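PDB 5D2E: MlnE from Bacillus amyloliquefaciens subsp. plantarum, which forms the N-terminal B-type ketoreductase region of a macrolactin assembly-line synthase, probably using NADPH to reduce beta-keto groups of the growing polyketide. Local coordinates for residues Leu358-Leu363 with Val404-Leu409. Numbering follows the deposited sequence.
With NAP (NADP nicotinamide-adenine-dinucleotide phosphate), chain B.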
ATOM      1  N   LEU A 358      -2.504  15.688  -7.569  1.00 28.38           N
ATOM      2  CA  LEU A 358      -3.365  14.926  -6.678  1.00 28.99           C
ATOM      3  C   LEU A 358      -3.675  13.665  -7.445  1.00 29.63           C
ATOM      4  O   LEU A 358      -4.205  13.707  -8.566  1.00 26.03           O
ATOM      5  CB  LEU A 358      -4.678  15.625  -6.362  1.00 28.05           C
ATOM      6  CG  LEU A 358      -4.680  16.925  -5.601  1.00 33.31           C
ATOM      7  CD1 LEU A 358      -6.108  17.369  -5.344  1.00 34.81           C
ATOM      8  CD2 LEU A 358      -3.972  16.806  -4.242  1.00 34.21           C
ATOM      9  N   HIS A 359      -3.255  12.535  -6.886  1.00 25.42           N
ATOM     10  CA  HIS A 359      -3.387  11.239  -7.606  1.00 27.43           C
ATOM     11  C   HIS A 359      -4.539  10.480  -7.039  1.00 27.92           C
ATOM     12  O   HIS A 359      -4.412   9.830  -6.012  1.00 29.25           O
ATOM     13  CB  HIS A 359      -2.063  10.486  -7.519  1.00 28.77           C
ATOM     14  CG  HIS A 359      -2.042   9.148  -8.189  1.00 27.11           C
ATOM     15  ND1 HIS A 359      -2.664   8.875  -9.381  1.00 26.12           N
ATOM     16  CD2 HIS A 359      -1.462   7.984  -7.795  1.00 26.36           C
ATOM     17  CE1 HIS A 359      -2.422   7.619  -9.724  1.00 29.08           C
ATOM     18  NE2 HIS A 359      -1.693   7.067  -8.766  1.00 25.77           N
ATOM     19  N   SER A 360      -5.706  10.582  -7.727  1.00 28.54           N
ATOM     20  CA  SER A 360      -6.970  10.027  -7.213  1.00 29.68           C
ATOM     21  C   SER A 360      -7.435   8.865  -8.079  1.00 30.36           C
ATOM     22  O   SER A 360      -8.440   8.225  -7.752  1.00 31.40           O
ATOM     23  CB  SER A 360      -8.083  11.111  -7.212  1.00 30.01           C
ATOM     24  OG  SER A 360      -9.153  10.716  -6.427  1.00 34.30           O
ATOM     25  N   ALA A 361      -6.749   8.595  -9.182  1.00 27.49           N
ATOM     26  CA  ALA A 361      -7.101   7.497 -10.049  1.00 27.35           C
ATOM     27  C   ALA A 361      -7.069   6.183  -9.289  1.00 28.61           C
ATOM     28  O   ALA A 361      -6.169   5.908  -8.460  1.00 26.83           O
ATOM     29  CB  ALA A 361      -6.130   7.417 -11.221  1.00 27.68           C
ATOM     30  N   GLY A 362      -8.069   5.375  -9.535  1.00 27.62           N
ATOM     31  CA  GLY A 362      -8.190   4.089  -8.878  1.00 28.39           C
ATOM     32  C   GLY A 362      -9.435   3.336  -9.269  1.00 32.71           C
ATOM     33  O   GLY A 362     -10.337   3.877  -9.930  1.00 29.23           O
ATOM     34  N   LEU A 363      -9.404   2.040  -8.979  1.00 33.37           N
ATOM     35  CA  LEU A 363     -10.601   1.236  -9.098  1.00 39.71           C
ATOM     36  C   LEU A 363     -10.651   0.156  -8.072  1.00 36.39           C
ATOM     37  O   LEU A 363      -9.648  -0.200  -7.477  1.00 31.76           O
ATOM     38  CB  LEU A 363     -10.736   0.636 -10.458  1.00 45.32           C
ATOM     39  CG  LEU A 363      -9.628  -0.161 -11.015  1.00 42.46           C
ATOM     40  CD1 LEU A 363     -10.195  -1.455 -11.596  1.00 47.21           C
ATOM     41  CD2 LEU A 363      -9.004   0.625 -12.150  1.00 48.88           C
ATOM     42  N   VAL A 404       0.449  14.354  -3.987  1.00 24.63           N
ATOM     43  CA  VAL A 404      -0.417  13.793  -2.968  1.00 26.23           C
ATOM     44  C   VAL A 404      -1.132  12.574  -3.517  1.00 27.38           C
ATOM     45  O   VAL A 404      -1.746  12.645  -4.562  1.00 29.47           O
ATOM     46  CB  VAL A 404      -1.463  14.784  -2.411  1.00 26.53           C
ATOM     47  CG1 VAL A 404      -2.311  14.120  -1.329  1.00 27.92           C
ATOM     48  CG2 VAL A 404      -0.785  16.055  -1.851  1.00 29.07           C
ATOM     49  N   MET A 405      -0.950  11.451  -2.841  1.00 24.92           N
ATOM     50  CA  MET A 405      -1.569  10.199  -3.197  1.00 24.42           C
ATOM     51  C   MET A 405      -2.825   9.947  -2.322  1.00 26.67           C
ATOM     52  O   MET A 405      -2.797   9.985  -1.081  1.00 26.64           O
ATOM     53  CB  MET A 405      -0.533   9.102  -3.058  1.00 25.76           C
ATOM     54  CG  MET A 405       0.588   9.245  -4.098  1.00 28.22           C
ATOM     55  SD  MET A 405       2.031   8.269  -3.622  1.00 31.90           S
ATOM     56  CE  MET A 405       2.645   9.437  -2.436  1.00 32.02           C
ATOM     57  N   PHE A 406      -3.947   9.646  -2.993  1.00 25.78           N
ATOM     58  CA  PHE A 406      -5.232   9.294  -2.293  1.00 25.71           C
ATOM     59  C   PHE A 406      -5.245   7.803  -2.043  1.00 25.50           C
ATOM     60  O   PHE A 406      -5.625   6.984  -2.912  1.00 27.96           O
ATOM     61  CB  PHE A 406      -6.438   9.755  -3.135  1.00 27.47           C
ATOM     62  CG  PHE A 406      -6.731  11.262  -3.050  1.00 28.73           C
ATOM     63  CD1 PHE A 406      -5.868  12.168  -2.410  1.00 31.18           C
ATOM     64  CD2 PHE A 406      -7.874  11.780  -3.595  1.00 33.40           C
ATOM     65  CE1 PHE A 406      -6.149  13.513  -2.286  1.00 34.70           C
ATOM     66  CE2 PHE A 406      -8.156  13.152  -3.479  1.00 34.62           C
ATOM     67  CZ  PHE A 406      -7.311  14.011  -2.822  1.00 34.26           C
ATOM     68  N   SER A 407      -4.742   7.444  -0.867  1.00 26.92           N
ATOM     69  CA  SER A 407      -4.637   6.074  -0.475  1.00 27.31           C
ATOM     70  C   SER A 407      -5.910   5.707   0.317  1.00 28.62           C
ATOM     71  O   SER A 407      -6.906   6.437   0.293  1.00 29.78           O
ATOM     72  CB  SER A 407      -3.329   5.898   0.316  1.00 27.58           C
ATOM     73  OG  SER A 407      -3.085   4.525   0.566  1.00 28.42           O
ATOM     74  N   SER A 408      -5.892   4.576   0.999  1.00 28.20           N
ATOM     75  CA  SER A 408      -7.042   4.045   1.635  1.00 28.65           C
ATOM     76  C   SER A 408      -6.643   3.484   2.955  1.00 28.85           C
ATOM     77  O   SER A 408      -5.568   2.897   3.126  1.00 26.84           O
ATOM     78  CB  SER A 408      -7.663   2.941   0.734  1.00 28.95           C
ATOM     79  OG  SER A 408      -8.635   2.201   1.446  1.00 29.19           O
ATOM     80  N   LEU A 409      -7.526   3.653   3.921  1.00 27.53           N
ATOM     81  CA  LEU A 409      -7.447   3.016   5.175  1.00 27.66           C
ATOM     82  C   LEU A 409      -7.428   1.486   5.092  1.00 27.72           C
ATOM     83  O   LEU A 409      -6.877   0.844   6.000  1.00 27.53           O
ATOM     84  CB  LEU A 409      -8.565   3.512   6.085  1.00 32.36           C
ATOM     85  CG  LEU A 409      -8.514   3.233   7.577  1.00 34.33           C
ATOM     86  CD1 LEU A 409      -7.285   3.876   8.210  1.00 34.19           C
ATOM     87  CD2 LEU A 409      -9.805   3.765   8.199  1.00 39.26           C
TER
HETATM   88  PA  NAP B 601     -14.069   7.052  -8.586  1.00 37.79           P
HETATM   89  O1A NAP B 601     -15.232   8.078  -8.650  1.00 39.96           O
HETATM   90  O2A NAP B 601     -14.101   5.724  -9.322  1.00 38.21           O
HETATM   91  O5B NAP B 601     -12.839   7.878  -9.212  1.00 34.52           O
HETATM   92  C5B NAP B 601     -11.638   7.192  -9.539  1.00 34.33           C
HETATM   93  C4B NAP B 601     -11.326   7.661 -10.938  1.00 32.59           C
HETATM   94  O4B NAP B 601     -10.105   7.012 -11.354  1.00 31.32           O
HETATM   95  C3B NAP B 601     -12.388   7.282 -12.007  1.00 37.75           C
HETATM   96  O3B NAP B 601     -13.043   8.455 -12.502  1.00 36.49           O
HETATM   97  C2B NAP B 601     -11.573   6.635 -13.139  1.00 34.25           C
HETATM   98  O2B NAP B 601     -11.979   7.106 -14.393  1.00 33.34           O
HETATM   99  C1B NAP B 601     -10.119   7.012 -12.765  1.00 32.37           C
HETATM  100  N9A NAP B 601      -9.117   6.045 -13.192  1.00 33.48           N
HETATM  101  C8A NAP B 601      -9.063   4.687 -12.907  1.00 32.99           C
HETATM  102  N7A NAP B 601      -7.992   4.092 -13.538  1.00 31.38           N
HETATM  103  C5A NAP B 601      -7.318   5.080 -14.160  1.00 31.69           C
HETATM  104  C6A NAP B 601      -6.137   5.161 -14.989  1.00 31.87           C
HETATM  105  N6A NAP B 601      -5.429   4.004 -15.204  1.00 36.22           N
HETATM  106  N1A NAP B 601      -5.798   6.407 -15.553  1.00 29.97           N
HETATM  107  C2A NAP B 601      -6.538   7.500 -15.292  1.00 33.64           C
HETATM  108  N3A NAP B 601      -7.661   7.492 -14.522  1.00 35.38           N
HETATM  109  C4A NAP B 601      -8.085   6.356 -13.959  1.00 32.23           C
HETATM  110  O3  NAP B 601     -13.666   6.740  -7.037  1.00 39.12           O
HETATM  111  PN  NAP B 601     -13.600   7.805  -5.814  1.00 41.92           P
HETATM  112  O1N NAP B 601     -14.610   7.421  -4.747  1.00 44.91           O
HETATM  113  O2N NAP B 601     -13.449   9.158  -6.460  1.00 40.25           O
HETATM  114  O5D NAP B 601     -12.170   7.556  -5.103  1.00 47.23           O
HETATM  115  C5D NAP B 601     -11.036   8.235  -5.714  1.00 47.29           C
HETATM  116  C4D NAP B 601      -9.704   7.818  -5.074  1.00 45.78           C
HETATM  117  O4D NAP B 601      -9.734   7.918  -3.658  1.00 42.29           O
HETATM  118  C3D NAP B 601      -9.425   6.345  -5.398  1.00 46.67           C
HETATM  119  O3D NAP B 601      -8.062   6.207  -5.758  1.00 40.74           O
HETATM  120  C2D NAP B 601      -9.776   5.591  -4.129  1.00 49.10           C
HETATM  121  O2D NAP B 601      -9.041   4.341  -4.003  1.00 49.66           O
HETATM  122  C1D NAP B 601      -9.517   6.633  -3.003  1.00 46.46           C
HETATM  123  N1N NAP B 601     -10.402   6.357  -1.842  1.00 48.81           N
HETATM  124  C2N NAP B 601     -11.754   6.645  -1.886  1.00 47.89           C
HETATM  125  C3N NAP B 601     -12.644   6.398  -0.824  1.00 47.03           C
HETATM  126  C7N NAP B 601     -14.156   6.750  -0.900  1.00 50.30           C
HETATM  127  O7N NAP B 601     -14.915   6.456   0.027  1.00 41.04           O
HETATM  128  N7N NAP B 601     -14.704   7.399  -1.937  1.00 47.65           N
HETATM  129  C4N NAP B 601     -12.112   5.792   0.323  1.00 41.10           C
HETATM  130  C5N NAP B 601     -10.751   5.460   0.351  1.00 45.13           C
HETATM  131  C6N NAP B 601      -9.903   5.770  -0.730  1.00 47.13           C
HETATM  132  P2B NAP B 601     -11.775   6.282 -15.800  1.00 36.08           P
HETATM  133  O1X NAP B 601     -12.479   4.936 -15.692  1.00 36.16           O
HETATM  134  O2X NAP B 601     -12.357   7.229 -16.899  1.00 36.27           O
HETATM  135  O3X NAP B 601     -10.290   6.091 -15.940  1.00 39.49           O
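The phenyl ring of Phe406 meets Ser360 obliquely, with CD2 3.3 Å from Ser360 OG; the Leu358 methyl CD1 and the ribose oxygen O4D of NADP also approach this ring at a slant. Phe406 CG is anti to the carbonyl carbon, beside the backbone N (chi1 -78°), and the ring runs back along its own strand toward the end of the Leu358 side chain. The imidazole of His359, on the other face of the sheet, is met at its edge by Met405, whose CG lies near the ring plane, 4.4 Å from CD2. Leu358 and Val404 run side by side on the Phe406 face, with Leu358 CD2 3.7 Å from Val404 CB.

Between the two layers of side chains, His359 straddles Met405 in the pattern of parallel strands: His359 N donates to Val404 O (2.8 Å), and His359 O accepts Phe406 N at 3.1 Å.

Past Ser360 the two chains part, and NADP lies across the C-terminal ends of both strands, as in the Rossmann fold of ketoreductases. Ser360 O accepts a hydrogen bond from O3D of the nicotinamide ribose (2.9 Å), and Gly362 N donates one to O4B of the adenosine ribose (3.2 Å), while Ser407 O and Ser408 CB line the nicotinamide at C6N.

His359 ND1 is hydrogen-bonded to Thr279, which also binds the amide of Ala361 and thus ties the loop to strand 275-279. That strand and strand 443-453 extend the sheet beyond strands 356-359 and 402-408. Helix 284-296 covers Leu358 and Ser360, and its Phe289 packs edge-to-face with Phe406; Met428 of helix 419-437 covers His359 and Met405 on the other face.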